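Arylalkylamine N-Acetyltransferase 2 (Aedes aegypti, PDB 4FD5) probably transfers an acetyl group from acetyl-CoA to arylalkylamines such as dopamine, and perhaps long-chain acyl groups to serotonin, as a GNAT-family N-acyltransferase. Local coordinates at residues D74-V78 with S137-F142; A148-E153 with V179-F185; G48-L52 with I100-F105. One frame throughout, in Å; residues are numbered along the deposited sequence.

Contact 1 (D74-V78 with S137-F142); sequences DIAGV and SVDSRF
Three backbone hydrogen bonds set the antiparallel pairing of 74-78 with 137-142. Val78 N donates to Ser137 O at 2.8 Å and Ser137 N to Val78 O at 2.9 Å, closing a hydrogen-bonded pair (CA-CA 5.3 Å); Asp139 N reaches Ala76 O at 2.9 Å. Between them Gly77 and Val138 form a non-hydrogen-bonded pair, CA-CA 4.0 Å; a CB on Gly77 would clash with Ser137 O. Ala76 (phi/psi -85/-34) and Gly77 both face Ala68 of strand 66-69, a classic beta bulge. Past Val138 an Asx turn, Arg141 N to Asp139 OD1 (2.9 Å), leads into the 3-10 segment 140-142. Arg141 NE donates to Asp139 OD1 and NH2 to OD2 (Asp139 chi1 t), each at 3.0 Å, and NH1 extends this salt-bridge network weakly to Asp74 OD2 at 3.5 Å. Arg141 opens the R-x-x-G-x-G signature, which in GNAT relatives binds the CoA pyrophosphate. Water 1 joins Ile75 O (3.0 Å) to Asp139 OD2 (2.6 Å). Phe142, chi1 m, makes a CH-pi contact: Ala76 CB lies 3.6 Å from its ring centroid, 18° off the normal. Helix 19-29 packs on Ile75 and Val78, its His25 hydrogen-bonded to Ser137 OG; helix 147-161 packs on Ala76, Val138 and Phe142.

Contact 2 (A148-E153 with V179-F185); sequences AKKLIE and VVSSLGF
Two helices of the GNAT fold, 147-161 and 174-182, pack side by side here, and a Schellman motif ends the second. Their nearest CA pairs are Lys149-Val179 (5.8 Å), Ile152-Val180 (7.4 Å) and Glu153-Leu183 (7.8 Å). Segment 148-153 is helical throughout. In 179-185 the Schellman bonds run from Phe185 N to Val180 O and from Gly184 N to Ser181 O, both 3.0 Å; Gly184 takes phi/psi 94/6, where a CB would jam against the preceding carbonyl O.

Apolar packing dominates. Ile152, chi1 and chi2 both m, points toward the other segment and places CG2 3.4 Å from Leu183 CD1 (Leu183 m, t) and 4.4 Å from Phe185 CE1, while its CG1 lies 4.1 Å from Val179 CG1. Ala148 CB lies 4.1 Å from Val179 CG2 (Val179 chi1 t), and Val179 CG1 comes 3.7 Å from Lys149 CA. Beneath, Ile152 and Phe185 reach Ile133 of strand 129-138.

Polar links lie at the exposed border of the contact, around Lys149 and Ser182. Ser182 OG donates to Val179 O (2.6 Å). The all-t Lys149 chain runs past Leu183, CE to CD2 3.6 Å, and its NZ donates to water 2 at 2.6 Å, which donates to Ser182 O at 2.9 Å.

Contact 3 (G48-L52 with I100-F105); sequences GHPLL and IQDESF
A short His-carboxylate hydrogen bond joins two helix N-caps: His49 NE2 donates to Asp102 OD2 at 2.6 Å, with an N-H...acceptor angle of 161° and the carboxylate oxygen near the plane of the imidazole. Both side chains also cap their own helices. With chi1 t and chi2 -81°, His49 turns ND1 back over the start of helix 50-60, where it accepts weakly from Leu51 N (3.2 Å) and Leu52 N (3.4 Å). Asp102, chi1 t and chi2 -45°, accepts from Phe105 N on OD1 at 3.1 Å (174°), leaving OD2 directed at His49.

The backbone is extended at His49 (-168/133), after Gly48 at positive phi (77/-167), and at Asp102 (-86/103), before the helical turns of 50-52 and 103-105. Within the GNAT fold this joins the N-terminal ends of helices 50-60 and 103-116 at the surface, with the backbones well separated: the nearest CA pair, Leu51-Phe105, is 8.2 Å apart.

Side chains fill that gap. Leu51 (m, t) points toward 100-105 and sets CD1 over the ring face of Phe105, 3.9 Å from the centroid and 19° off the normal, a CH-pi contact; the same Leu51 CD1 touches Ile100 CG2 at 3.9 Å. Phe105 has chi1 t and chi2 -92°, and its CE2 lies 4.0 Å from Leu52 CD2, at the ring edge. Leu42, from a neighbouring loop, packs on His49, Leu52 and Asp102.

Overall arrangement
Contact 1 is the buried one, contact 2 partly buried and contact 3 at the surface. The first two adjoin: strand 129-138 leads into helix 147-161, and its Leu151 CD1 lies 3.7 Å from Val78 N in contact 1, so this helix, a partner in contact 2, also packs against contact 1's strands. Contact 3 uses different helices, its nearest atoms about 11 Å from contact 1 and about 17 Å from contact 2, which lies on the opposite side of the chain's centre. Chemistry follows element type: main-chain pairing of two strands plus a charged turn after one, mainly apolar side-chain packing between helices, and side-chain capping joined through a histidine and aspartate where two helices begin.

Contact 1 (D74-V78 with S137-F142)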
ATOM      1  N   ASP A  74       5.211 -18.787 -10.637  1.00 30.41           N
ATOM      2  CA  ASP A  74       5.576 -17.374 -10.751  1.00 27.72           C
ATOM      3  C   ASP A  74       4.611 -16.470  -9.981  1.00 24.44           C
ATOM      4  O   ASP A  74       3.405 -16.705  -9.974  1.00 24.76           O
ATOM      5  CB  ASP A  74       5.566 -16.940 -12.224  1.00 29.71           C
ATOM      6  CG  ASP A  74       6.676 -17.580 -13.039  1.00 35.06           C
ATOM      7  OD1 ASP A  74       7.330 -18.511 -12.524  1.00 35.01           O
ATOM      8  OD2 ASP A  74       6.871 -17.142 -14.190  1.00 35.80           O
ATOM      9  N   ILE A  75       5.147 -15.439  -9.340  1.00 23.55           N
ATOM     10  CA  ILE A  75       4.317 -14.429  -8.691  1.00 19.55           C
ATOM     11  C   ILE A  75       3.660 -13.583  -9.778  1.00 19.13           C
ATOM     12  O   ILE A  75       4.330 -12.828 -10.480  1.00 20.57           O
ATOM     13  CB  ILE A  75       5.159 -13.522  -7.738  1.00 20.99           C
ATOM     14  CG1 ILE A  75       5.824 -14.353  -6.628  1.00 23.25           C
ATOM     15  CG2 ILE A  75       4.301 -12.400  -7.128  1.00 17.66           C
ATOM     16  CD1 ILE A  75       4.857 -15.104  -5.756  1.00 20.31           C
ATOM     17  N   ALA A  76       2.352 -13.726  -9.923  1.00 16.72           N
ATOM     18  CA  ALA A  76       1.619 -12.922 -10.903  1.00 17.86           C
ATOM     19  C   ALA A  76       1.251 -11.583 -10.291  1.00 17.57           C
ATOM     20  O   ALA A  76       1.199 -10.554 -10.984  1.00 16.66           O
ATOM     21  CB  ALA A  76       0.385 -13.652 -11.384  1.00 19.49           C
ATOM     22  N   GLY A  77       0.981 -11.586  -8.988  1.00 15.23           N
ATOM     23  CA  GLY A  77       0.689 -10.307  -8.347  1.00 13.57           C
ATOM     24  C   GLY A  77       0.582 -10.472  -6.849  1.00 13.28           C
ATOM     25  O   GLY A  77       0.506 -11.598  -6.374  1.00 12.75           O
ATOM     26  N   VAL A  78       0.578  -9.373  -6.104  1.00 12.70           N
ATOM     27  CA  VAL A  78       0.409  -9.448  -4.649  1.00 12.83           C
ATOM     28  C   VAL A  78      -0.443  -8.306  -4.088  1.00 12.53           C
ATOM     29  O   VAL A  78      -0.522  -7.215  -4.659  1.00 13.13           O
ATOM     30  CB  VAL A  78       1.763  -9.418  -3.912  1.00 13.15           C
ATOM     31  CG1 VAL A  78       2.599 -10.657  -4.278  1.00 15.68           C
ATOM     32  CG2 VAL A  78       2.506  -8.117  -4.191  1.00 15.53           C
ATOM     33  N   SER A 137      -0.053  -4.936  -6.460  1.00 12.91           N
ATOM     34  CA  SER A 137       0.916  -4.994  -7.561  1.00 14.43           C
ATOM     35  C   SER A 137       0.605  -6.183  -8.464  1.00 15.30           C
ATOM     36  O   SER A 137       0.361  -7.280  -7.968  1.00 13.46           O
ATOM     37  CB  SER A 137       2.336  -5.149  -6.980  1.00 16.43           C
ATOM     38  OG  SER A 137       3.292  -5.265  -8.021  1.00 18.47           O
ATOM     39  N   VAL A 138       0.576  -5.968  -9.782  1.00 13.82           N
ATOM     40  CA  VAL A 138       0.356  -7.063 -10.722  1.00 15.95           C
ATOM     41  C   VAL A 138       1.401  -6.971 -11.826  1.00 15.65           C
ATOM     42  O   VAL A 138       1.563  -5.918 -12.442  1.00 18.24           O
ATOM     43  CB  VAL A 138      -1.057  -7.006 -11.351  1.00 14.39           C
ATOM     44  CG1 VAL A 138      -1.243  -8.144 -12.388  1.00 14.98           C
ATOM     45  CG2 VAL A 138      -2.116  -7.071 -10.271  1.00 17.78           C
ATOM     46  N   ASP A 139       2.124  -8.065 -12.034  1.00 17.05           N
ATOM     47  CA  ASP A 139       3.170  -8.174 -13.046  1.00 17.36           C
ATOM     48  C   ASP A 139       2.570  -7.903 -14.434  1.00 18.80           C
ATOM     49  O   ASP A 139       1.482  -8.388 -14.740  1.00 18.71           O
ATOM     50  CB  ASP A 139       3.771  -9.585 -12.986  1.00 19.08           C
ATOM     51  CG  ASP A 139       4.985  -9.749 -13.883  1.00 24.17           C
ATOM     52  OD1 ASP A 139       4.841  -9.597 -15.113  1.00 24.35           O
ATOM     53  OD2 ASP A 139       6.091 -10.044 -13.365  1.00 22.49           O
ATOM     54  N   SER A 140       3.253  -7.107 -15.249  1.00 19.13           N
ATOM     55  CA  SER A 140       2.712  -6.727 -16.559  1.00 20.88           C
ATOM     56  C   SER A 140       2.311  -7.931 -17.413  1.00 20.84           C
ATOM     57  O   SER A 140       1.373  -7.836 -18.215  1.00 20.27           O
ATOM     58  CB  SER A 140       3.694  -5.837 -17.333  1.00 21.85           C
ATOM     59  OG  SER A 140       4.892  -6.546 -17.625  1.00 22.69           O
ATOM     60  N   ARG A 141       3.015  -9.052 -17.262  1.00 20.80           N
ATOM     61  CA  ARG A 141       2.717 -10.261 -18.035  1.00 22.40           C
ATOM     62  C   ARG A 141       1.309 -10.780 -17.738  1.00 21.02           C
ATOM     63  O   ARG A 141       0.697 -11.458 -18.569  1.00 22.32           O
ATOM     64  CB  ARG A 141       3.755 -11.365 -17.759  1.00 24.59           C
ATOM     65  CG  ARG A 141       5.199 -11.002 -18.120  1.00 28.79           C
ATOM     66  CD  ARG A 141       6.191 -12.053 -17.616  1.00 32.06           C
ATOM     67  NE  ARG A 141       6.379 -11.987 -16.164  1.00 32.16           N
ATOM     68  CZ  ARG A 141       6.806 -12.996 -15.408  1.00 33.90           C
ATOM     69  NH1 ARG A 141       7.089 -14.171 -15.956  1.00 35.54           N
ATOM     70  NH2 ARG A 141       6.952 -12.832 -14.094  1.00 33.50           N
ATOM     71  N   PHE A 142       0.795 -10.443 -16.556  1.00 19.10           N
ATOM     72  CA  PHE A 142      -0.431 -11.032 -16.042  1.00 17.65           C
ATOM     73  C   PHE A 142      -1.598 -10.052 -15.971  1.00 17.75           C
ATOM     74  O   PHE A 142      -2.640 -10.364 -15.401  1.00 18.18           O
ATOM     75  CB  PHE A 142      -0.187 -11.667 -14.654  1.00 17.94           C
ATOM     76  CG  PHE A 142       0.733 -12.856 -14.689  1.00 21.15           C
ATOM     77  CD1 PHE A 142       2.099 -12.708 -14.501  1.00 22.64           C
ATOM     78  CD2 PHE A 142       0.225 -14.125 -14.914  1.00 23.45           C
ATOM     79  CE1 PHE A 142       2.942 -13.809 -14.536  1.00 23.67           C
ATOM     80  CE2 PHE A 142       1.063 -15.223 -14.945  1.00 25.58           C
ATOM     81  CZ  PHE A 142       2.419 -15.060 -14.761  1.00 25.37           C
TER
HETATM   82  O   HOH W   1       6.581 -10.960 -10.964  1.00 26.71           O

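Contact 2 (A148-E153 with V179-F185)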
ATOM      1  N   ALA A 148      -5.849  -7.616 -10.074  1.00 14.38           N
ATOM      2  CA  ALA A 148      -5.839  -6.592  -9.022  1.00 15.40           C
ATOM      3  C   ALA A 148      -7.119  -6.650  -8.160  1.00 16.48           C
ATOM      4  O   ALA A 148      -7.079  -6.687  -6.901  1.00 15.52           O
ATOM      5  CB  ALA A 148      -5.637  -5.203  -9.631  1.00 14.66           C
ATOM      6  N   LYS A 149      -8.264  -6.683  -8.844  1.00 13.69           N
ATOM      7  CA  LYS A 149      -9.536  -6.674  -8.160  1.00 15.86           C
ATOM      8  C   LYS A 149      -9.678  -7.960  -7.353  1.00 16.47           C
ATOM      9  O   LYS A 149     -10.076  -7.930  -6.194  1.00 15.03           O
ATOM     10  CB  LYS A 149     -10.679  -6.516  -9.168  1.00 16.24           C
ATOM     11  CG  LYS A 149     -12.024  -6.322  -8.524  1.00 20.05           C
ATOM     12  CD  LYS A 149     -13.044  -6.028  -9.620  1.00 21.16           C
ATOM     13  CE  LYS A 149     -14.388  -5.649  -9.048  1.00 28.44           C
ATOM     14  NZ  LYS A 149     -15.401  -5.446 -10.128  1.00 30.07           N
ATOM     15  N   LYS A 150      -9.308  -9.090  -7.954  1.00 15.25           N
ATOM     16  CA  LYS A 150      -9.406 -10.372  -7.256  1.00 15.53           C
ATOM     17  C   LYS A 150      -8.522 -10.418  -6.005  1.00 15.18           C
ATOM     18  O   LYS A 150      -8.913 -10.989  -4.995  1.00 14.74           O
ATOM     19  CB  LYS A 150      -9.070 -11.528  -8.185  1.00 16.43           C
ATOM     20  CG  LYS A 150     -10.040 -11.660  -9.359  1.00 21.68           C
ATOM     21  CD  LYS A 150      -9.644 -12.844 -10.248  1.00 25.38           C
ATOM     22  CE  LYS A 150     -10.550 -12.970 -11.468  1.00 28.87           C
ATOM     23  NZ  LYS A 150     -11.959 -13.226 -11.070  1.00 36.21           N
ATOM     24  N   LEU A 151      -7.343  -9.816  -6.077  1.00 14.93           N
ATOM     25  CA  LEU A 151      -6.454  -9.753  -4.921  1.00 13.53           C
ATOM     26  C   LEU A 151      -7.086  -8.995  -3.769  1.00 14.19           C
ATOM     27  O   LEU A 151      -6.959  -9.402  -2.609  1.00 13.05           O
ATOM     28  CB  LEU A 151      -5.104  -9.144  -5.311  1.00 12.26           C
ATOM     29  CG  LEU A 151      -4.157 -10.062  -6.060  1.00 12.33           C
ATOM     30  CD1 LEU A 151      -3.047  -9.255  -6.717  1.00 15.64           C
ATOM     31  CD2 LEU A 151      -3.593 -11.110  -5.088  1.00 14.88           C
ATOM     32  N   ILE A 152      -7.781  -7.903  -4.081  1.00 12.53           N
ATOM     33  CA  ILE A 152      -8.464  -7.172  -3.020  1.00 13.92           C
ATOM     34  C   ILE A 152      -9.672  -7.969  -2.489  1.00 13.73           C
ATOM     35  O   ILE A 152      -9.928  -7.993  -1.292  1.00 14.70           O
ATOM     36  CB  ILE A 152      -8.889  -5.767  -3.493  1.00 14.28           C
ATOM     37  CG1 ILE A 152      -7.648  -4.953  -3.889  1.00 14.33           C
ATOM     38  CG2 ILE A 152      -9.628  -5.054  -2.390  1.00 16.66           C
ATOM     39  CD1 ILE A 152      -6.555  -4.957  -2.822  1.00 16.14           C
ATOM     40  N   GLU A 153     -10.400  -8.632  -3.384  1.00 14.79           N
ATOM     41  CA  GLU A 153     -11.515  -9.489  -2.970  1.00 14.73           C
ATOM     42  C   GLU A 153     -11.057 -10.593  -2.008  1.00 16.24           C
ATOM     43  O   GLU A 153     -11.698 -10.843  -0.977  1.00 16.12           O
ATOM     44  CB  GLU A 153     -12.200 -10.082  -4.198  1.00 17.05           C
ATOM     45  CG  GLU A 153     -13.014  -9.062  -4.982  1.00 18.07           C
ATOM     46  CD  GLU A 153     -13.501  -9.581  -6.324  1.00 25.59           C
ATOM     47  OE1 GLU A 153     -13.022 -10.641  -6.763  1.00 26.71           O
ATOM     48  OE2 GLU A 153     -14.361  -8.914  -6.939  1.00 30.62           O
ATOM     49  N   VAL A 179      -9.739   0.458  -8.487  1.00 15.33           N
ATOM     50  CA  VAL A 179     -10.032  -0.903  -8.023  1.00 16.57           C
ATOM     51  C   VAL A 179     -10.793  -0.916  -6.690  1.00 14.89           C
ATOM     52  O   VAL A 179     -11.878  -1.524  -6.571  1.00 16.11           O
ATOM     53  CB  VAL A 179      -8.747  -1.758  -7.902  1.00 16.56           C
ATOM     54  CG1 VAL A 179      -9.067  -3.120  -7.275  1.00 16.99           C
ATOM     55  CG2 VAL A 179      -8.126  -1.950  -9.268  1.00 19.79           C
ATOM     56  N   VAL A 180     -10.232  -0.249  -5.687  1.00 15.03           N
ATOM     57  CA  VAL A 180     -10.877  -0.292  -4.385  1.00 14.64           C
ATOM     58  C   VAL A 180     -12.235   0.424  -4.392  1.00 15.40           C
ATOM     59  O   VAL A 180     -13.159  -0.024  -3.721  1.00 15.51           O
ATOM     60  CB  VAL A 180      -9.964   0.172  -3.218  1.00 13.36           C
ATOM     61  CG1 VAL A 180      -8.740  -0.750  -3.110  1.00 15.13           C
ATOM     62  CG2 VAL A 180      -9.535   1.598  -3.395  1.00 13.36           C
ATOM     63  N   SER A 181     -12.357   1.510  -5.155  1.00 16.01           N
ATOM     64  CA  SER A 181     -13.653   2.191  -5.305  1.00 17.95           C
ATOM     65  C   SER A 181     -14.695   1.225  -5.842  1.00 18.44           C
ATOM     66  O   SER A 181     -15.843   1.186  -5.371  1.00 18.43           O
ATOM     67  CB  SER A 181     -13.530   3.371  -6.276  1.00 18.77           C
ATOM     68  OG  SER A 181     -12.825   4.447  -5.703  1.00 24.73           O
ATOM     69  N   SER A 182     -14.303   0.441  -6.843  1.00 16.11           N
ATOM     70  CA  SER A 182     -15.210  -0.526  -7.449  1.00 18.86           C
ATOM     71  C   SER A 182     -15.636  -1.611  -6.471  1.00 20.75           C
ATOM     72  O   SER A 182     -16.670  -2.269  -6.668  1.00 20.83           O
ATOM     73  CB  SER A 182     -14.576  -1.164  -8.684  1.00 19.94           C
ATOM     74  OG  SER A 182     -13.674  -2.202  -8.343  1.00 22.63           O
ATOM     75  N   LEU A 183     -14.826  -1.810  -5.432  1.00 16.77           N
ATOM     76  CA  LEU A 183     -15.171  -2.774  -4.380  1.00 17.62           C
ATOM     77  C   LEU A 183     -15.788  -2.165  -3.107  1.00 17.08           C
ATOM     78  O   LEU A 183     -15.845  -2.813  -2.057  1.00 18.42           O
ATOM     79  CB  LEU A 183     -13.934  -3.599  -4.021  1.00 16.12           C
ATOM     80  CG  LEU A 183     -13.428  -4.473  -5.156  1.00 17.23           C
ATOM     81  CD1 LEU A 183     -12.038  -5.033  -4.841  1.00 18.11           C
ATOM     82  CD2 LEU A 183     -14.427  -5.589  -5.419  1.00 20.75           C
ATOM     83  N   GLY A 184     -16.252  -0.918  -3.205  1.00 17.46           N
ATOM     84  CA  GLY A 184     -16.991  -0.301  -2.121  1.00 18.60           C
ATOM     85  C   GLY A 184     -16.190   0.537  -1.140  1.00 18.29           C
ATOM     86  O   GLY A 184     -16.733   0.982  -0.129  1.00 19.20           O
ATOM     87  N   PHE A 185     -14.907   0.754  -1.411  1.00 14.81           N
ATOM     88  CA  PHE A 185     -14.134   1.655  -0.562  1.00 14.34           C
ATOM     89  C   PHE A 185     -14.568   3.093  -0.800  1.00 17.16           C
ATOM     90  O   PHE A 185     -14.885   3.473  -1.934  1.00 17.65           O
ATOM     91  CB  PHE A 185     -12.630   1.497  -0.809  1.00 14.80           C
ATOM     92  CG  PHE A 185     -12.029   0.263  -0.183  1.00 14.62           C
ATOM     93  CD1 PHE A 185     -12.408  -1.002  -0.605  1.00 14.77           C
ATOM     94  CD2 PHE A 185     -11.079   0.373   0.823  1.00 14.74           C
ATOM     95  CE1 PHE A 185     -11.848  -2.150  -0.029  1.00 14.99           C
ATOM     96  CE2 PHE A 185     -10.516  -0.766   1.405  1.00 14.30           C
ATOM     97  CZ  PHE A 185     -10.891  -2.026   0.968  1.00 13.82           C
TER
HETATM   98  O   HOH W   2     -17.225  -4.311  -8.602  1.00 33.46           O

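Contact 3 (G48-L52 with I100-F105)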
ATOM      1  N   GLY A  48      15.546  -1.833  -5.936  1.00 25.05           N
ATOM      2  CA  GLY A  48      15.053  -1.937  -4.577  1.00 26.51           C
ATOM      3  C   GLY A  48      15.506  -0.787  -3.698  1.00 24.88           C
ATOM      4  O   GLY A  48      16.020   0.223  -4.173  1.00 23.54           O
ATOM      5  N   HIS A  49      15.314  -0.946  -2.396  1.00 23.94           N
ATOM      6  CA  HIS A  49      15.625   0.112  -1.459  1.00 21.82           C
ATOM      7  C   HIS A  49      15.574  -0.491  -0.064  1.00 22.14           C
ATOM      8  O   HIS A  49      14.638  -1.204   0.268  1.00 20.77           O
ATOM      9  CB  HIS A  49      14.577   1.216  -1.611  1.00 21.49           C
ATOM     10  CG  HIS A  49      14.881   2.453  -0.839  1.00 23.37           C
ATOM     11  ND1 HIS A  49      14.616   2.572   0.507  1.00 23.26           N
ATOM     12  CD2 HIS A  49      15.417   3.635  -1.228  1.00 23.99           C
ATOM     13  CE1 HIS A  49      14.988   3.770   0.920  1.00 26.31           C
ATOM     14  NE2 HIS A  49      15.474   4.436  -0.115  1.00 25.55           N
ATOM     15  N   PRO A  50      16.587  -0.216   0.770  1.00 20.14           N
ATOM     16  CA  PRO A  50      16.600  -0.899   2.070  1.00 22.10           C
ATOM     17  C   PRO A  50      15.377  -0.611   2.944  1.00 20.51           C
ATOM     18  O   PRO A  50      14.871  -1.542   3.583  1.00 21.19           O
ATOM     19  CB  PRO A  50      17.872  -0.365   2.732  1.00 22.01           C
ATOM     20  CG  PRO A  50      18.746   0.036   1.576  1.00 24.07           C
ATOM     21  CD  PRO A  50      17.811   0.573   0.538  1.00 23.17           C
ATOM     22  N   LEU A  51      14.902   0.634   2.978  1.00 18.48           N
ATOM     23  CA  LEU A  51      13.760   0.973   3.821  1.00 19.54           C
ATOM     24  C   LEU A  51      12.456   0.398   3.261  1.00 19.39           C
ATOM     25  O   LEU A  51      11.638  -0.128   4.009  1.00 18.80           O
ATOM     26  CB  LEU A  51      13.645   2.491   4.005  1.00 23.75           C
ATOM     27  CG  LEU A  51      14.851   3.173   4.654  1.00 26.64           C
ATOM     28  CD1 LEU A  51      14.619   4.671   4.750  1.00 28.43           C
ATOM     29  CD2 LEU A  51      15.138   2.592   6.029  1.00 29.01           C
ATOM     30  N   LEU A  52      12.271   0.498   1.950  1.00 19.89           N
ATOM     31  CA  LEU A  52      11.092  -0.090   1.321  1.00 18.15           C
ATOM     32  C   LEU A  52      11.006  -1.578   1.597  1.00 18.26           C
ATOM     33  O   LEU A  52       9.931  -2.106   1.908  1.00 18.13           O
ATOM     34  CB  LEU A  52      11.113   0.120  -0.194  1.00 18.80           C
ATOM     35  CG  LEU A  52      11.032   1.544  -0.740  1.00 20.03           C
ATOM     36  CD1 LEU A  52      11.032   1.505  -2.270  1.00 18.70           C
ATOM     37  CD2 LEU A  52       9.790   2.262  -0.204  1.00 20.88           C
ATOM     38  N   ILE A 100      15.015   9.324   9.694  1.00 50.63           N
ATOM     39  CA  ILE A 100      15.384   8.898   8.339  1.00 43.84           C
ATOM     40  C   ILE A 100      16.470   9.761   7.676  1.00 40.27           C
ATOM     41  O   ILE A 100      16.373  10.989   7.667  1.00 41.89           O
ATOM     42  CB  ILE A 100      14.144   8.849   7.424  1.00 41.63           C
ATOM     43  CG1 ILE A 100      13.050   7.977   8.056  1.00 45.59           C
ATOM     44  CG2 ILE A 100      14.527   8.336   6.045  1.00 36.97           C
ATOM     45  CD1 ILE A 100      11.652   8.210   7.496  1.00 40.88           C
ATOM     46  N   GLN A 101      17.488   9.114   7.108  1.00 37.26           N
ATOM     47  CA  GLN A 101      18.547   9.824   6.377  1.00 35.50           C
ATOM     48  C   GLN A 101      18.254   9.986   4.887  1.00 34.29           C
ATOM     49  O   GLN A 101      18.916  10.757   4.192  1.00 31.20           O
ATOM     50  CB  GLN A 101      19.891   9.118   6.545  1.00 36.00           C
ATOM     51  CG  GLN A 101      20.408   9.091   7.967  1.00 37.83           C
ATOM     52  CD  GLN A 101      21.802   8.504   8.056  1.00 39.62           C
ATOM     53  OE1 GLN A 101      22.526   8.446   7.058  1.00 40.03           O
ATOM     54  NE2 GLN A 101      22.183   8.057   9.248  1.00 39.19           N
ATOM     55  N   ASP A 102      17.270   9.245   4.393  1.00 30.71           N
ATOM     56  CA  ASP A 102      16.885   9.323   2.999  1.00 28.92           C
ATOM     57  C   ASP A 102      15.875  10.458   2.860  1.00 28.61           C
ATOM     58  O   ASP A 102      14.714  10.303   3.232  1.00 25.46           O
ATOM     59  CB  ASP A 102      16.259   7.990   2.568  1.00 27.48           C
ATOM     60  CG  ASP A 102      16.073   7.881   1.062  1.00 28.65           C
ATOM     61  OD1 ASP A 102      15.598   8.852   0.440  1.00 27.43           O
ATOM     62  OD2 ASP A 102      16.410   6.816   0.492  1.00 33.23           O
ATOM     63  N   GLU A 103      16.336  11.599   2.350  1.00 26.99           N
ATOM     64  CA  GLU A 103      15.491  12.776   2.116  1.00 27.98           C
ATOM     65  C   GLU A 103      14.166  12.465   1.417  1.00 26.85           C
ATOM     66  O   GLU A 103      13.085  12.924   1.833  1.00 25.52           O
ATOM     67  CB  GLU A 103      16.245  13.738   1.205  1.00 29.94           C
ATOM     68  CG  GLU A 103      16.748  14.996   1.834  1.00 35.09           C
ATOM     69  CD  GLU A 103      17.352  15.909   0.786  1.00 34.09           C
ATOM     70  OE1 GLU A 103      18.322  15.481   0.123  1.00 36.73           O
ATOM     71  OE2 GLU A 103      16.843  17.038   0.604  1.00 36.59           O
ATOM     72  N   SER A 104      14.269  11.710   0.329  1.00 24.04           N
ATOM     73  CA  SER A 104      13.121  11.395  -0.521  1.00 23.94           C
ATOM     74  C   SER A 104      12.093  10.554   0.245  1.00 23.45           C
ATOM     75  O   SER A 104      10.864  10.838   0.275  1.00 23.23           O
ATOM     76  CB  SER A 104      13.598  10.624  -1.752  1.00 23.69           C
ATOM     77  OG  SER A 104      14.475  11.408  -2.549  1.00 28.18           O
ATOM     78  N   PHE A 105      12.609   9.511   0.886  1.00 23.62           N
ATOM     79  CA  PHE A 105      11.758   8.650   1.690  1.00 22.52           C
ATOM     80  C   PHE A 105      11.041   9.480   2.746  1.00 24.50           C
ATOM     81  O   PHE A 105       9.842   9.326   2.968  1.00 22.77           O
ATOM     82  CB  PHE A 105      12.572   7.538   2.343  1.00 25.97           C
ATOM     83  CG  PHE A 105      11.731   6.525   3.056  1.00 25.52           C
ATOM     84  CD1 PHE A 105      11.444   6.670   4.403  1.00 29.40           C
ATOM     85  CD2 PHE A 105      11.206   5.440   2.376  1.00 29.49           C
ATOM     86  CE1 PHE A 105      10.658   5.745   5.066  1.00 30.38           C
ATOM     87  CE2 PHE A 105      10.417   4.503   3.038  1.00 28.30           C
ATOM     88  CZ  PHE A 105      10.146   4.661   4.380  1.00 31.39           C
TER